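PDB 2ICS: deacetylase EF_0837 from Enterococcus faecalis, which is a zinc-dependent amidohydrolase-superfamily esterase that deacetylates acetyl-(R)-mandelate in vitro, though with very low efficiency. Local coordinates for residues 172-175 with 176-179. Residues are numbered along the deposited sequence; the frame is centred on the assembly and turned at random.
Sequences LAKQ and IQQE
Leu172 to Gln175 each offer a carbonyl to the amide four residues on, so that Ile176 to Glu179 are tied to them by an unbroken i to i+4 ladder, from Ile176 N on Leu172 O (2.9 Å) to Glu179 N on Gln175 O (2.9 Å). On this scaffold two side-chain hydrogen bonds are laid at different spacings. The narrower one spans i to i+3: Lys174 NZ donates to Gln177 OE1 at 2.7 Å, in the plane of the amide carbonyl. The Lys174 chain bends at chi2 and chi3 (-64° and -70°), which brings NZ back over the next turn, beside the extended Gln177 chain. The same ammonium makes salt bridges to Glu204 and Asp207, and Gln177 NE2 is hydrogen-bonded to Asp207 and to the carbonyl of Ile183, which together fix the rotation of this buried amide. Helix 168-178 belongs to the TIM-barrel fold of the amidohydrolases and precedes strand 186-189; the side chain of that strand's zinc ligand, His188, lies about 11 Å from that of Ala173. Ile176, meanwhile, lays CG1 against Leu172 O (3.0 Å) and packs on Ala136 and Val139 of helix 136-145. The wider span, i to i+4, lies on a more exposed side: Gln175 NE2 meets Glu179 OE2 (2.8 Å) almost end-on to the C-O bond, but the N-H is bent from the straight line (143°) and the oxygen stands somewhat off the amide plane.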
loop_
_atom_site.group_PDB
_atom_site.type_symbol
_atom_site.label_atom_id
_atom_site.label_comp_id
_atom_site.label_asym_id
_atom_site.label_seq_id
_atom_site.Cartn_x
_atom_site.Cartn_y
_atom_site.Cartn_z
ATOM N N LEU A 172 15.203 -15.311 9.577
ATOM C CA LEU A 172 15.481 -15.810 8.238
ATOM C C LEU A 172 15.156 -14.712 7.225
ATOM O O LEU A 172 15.861 -14.548 6.229
ATOM C CB LEU A 172 14.633 -17.052 7.938
ATOM C CG LEU A 172 14.919 -18.340 8.720
ATOM C CD1 LEU A 172 13.940 -19.416 8.278
ATOM C CD2 LEU A 172 16.355 -18.802 8.481
ATOM N N ALA A 173 14.088 -13.962 7.489
ATOM C CA ALA A 173 13.683 -12.879 6.596
ATOM C C ALA A 173 14.780 -11.813 6.555
ATOM O O ALA A 173 15.145 -11.329 5.487
ATOM C CB ALA A 173 12.362 -12.272 7.070
ATOM N N LYS A 174 15.309 -11.454 7.719
ATOM C CA LYS A 174 16.373 -10.458 7.774
ATOM C C LYS A 174 17.643 -10.957 7.071
ATOM O O LYS A 174 18.361 -10.179 6.445
ATOM C CB LYS A 174 16.677 -10.092 9.228
ATOM C CG LYS A 174 15.535 -9.350 9.924
ATOM C CD LYS A 174 15.257 -7.994 9.268
ATOM C CE LYS A 174 16.383 -7.001 9.531
ATOM N NZ LYS A 174 16.196 -5.716 8.793
ATOM N N GLN A 175 17.913 -12.255 7.174
ATOM C CA GLN A 175 19.086 -12.847 6.534
ATOM C C GLN A 175 18.917 -12.766 5.020
ATOM O O GLN A 175 19.832 -12.362 4.300
ATOM C CB GLN A 175 19.236 -14.308 6.957
ATOM C CG GLN A 175 20.335 -15.071 6.234
ATOM C CD GLN A 175 20.265 -16.564 6.496
ATOM O OE1 GLN A 175 20.287 -17.004 7.648
ATOM N NE2 GLN A 175 20.179 -17.355 5.427
ATOM N N ILE A 176 17.737 -13.163 4.550
ATOM C CA ILE A 176 17.405 -13.128 3.134
ATOM C C ILE A 176 17.519 -11.700 2.606
ATOM O O ILE A 176 17.895 -11.485 1.451
ATOM C CB ILE A 176 15.968 -13.630 2.894
ATOM C CG1 ILE A 176 15.868 -15.103 3.293
ATOM C CG2 ILE A 176 15.573 -13.424 1.430
ATOM C CD1 ILE A 176 14.468 -15.648 3.263
ATOM N N GLN A 177 17.186 -10.728 3.453
ATOM C CA GLN A 177 17.263 -9.321 3.073
ATOM C C GLN A 177 18.730 -8.964 2.882
ATOM O O GLN A 177 19.105 -8.299 1.913
ATOM C CB GLN A 177 16.649 -8.433 4.165
ATOM C CG GLN A 177 16.730 -6.932 3.871
ATOM C CD GLN A 177 16.084 -6.076 4.959
ATOM O OE1 GLN A 177 16.475 -6.133 6.127
ATOM N NE2 GLN A 177 15.092 -5.279 4.576
ATOM N N GLN A 178 19.553 -9.424 3.816
ATOM C CA GLN A 178 20.987 -9.183 3.779
ATOM C C GLN A 178 21.588 -9.780 2.503
ATOM O O GLN A 178 22.470 -9.190 1.882
ATOM C CB GLN A 178 21.639 -9.825 5.003
ATOM C CG GLN A 178 23.128 -9.556 5.150
ATOM C CD GLN A 178 23.416 -8.151 5.639
ATOM O OE1 GLN A 178 23.059 -7.168 4.988
ATOM N NE2 GLN A 178 24.064 -8.049 6.796
ATOM N N GLU A 179 21.097 -10.952 2.117
ATOM C CA GLU A 179 21.588 -11.648 0.934
ATOM C C GLU A 179 21.117 -11.067 -0.397
ATOM O O GLU A 179 21.598 -11.479 -1.456
ATOM C CB GLU A 179 21.197 -13.129 1.002
ATOM C CG GLU A 179 21.935 -13.927 2.069
ATOM C CD GLU A 179 21.414 -15.348 2.207
ATOM O OE1 GLU A 179 21.304 -16.050 1.180
ATOM O OE2 GLU A 179 21.119 -15.767 3.348
#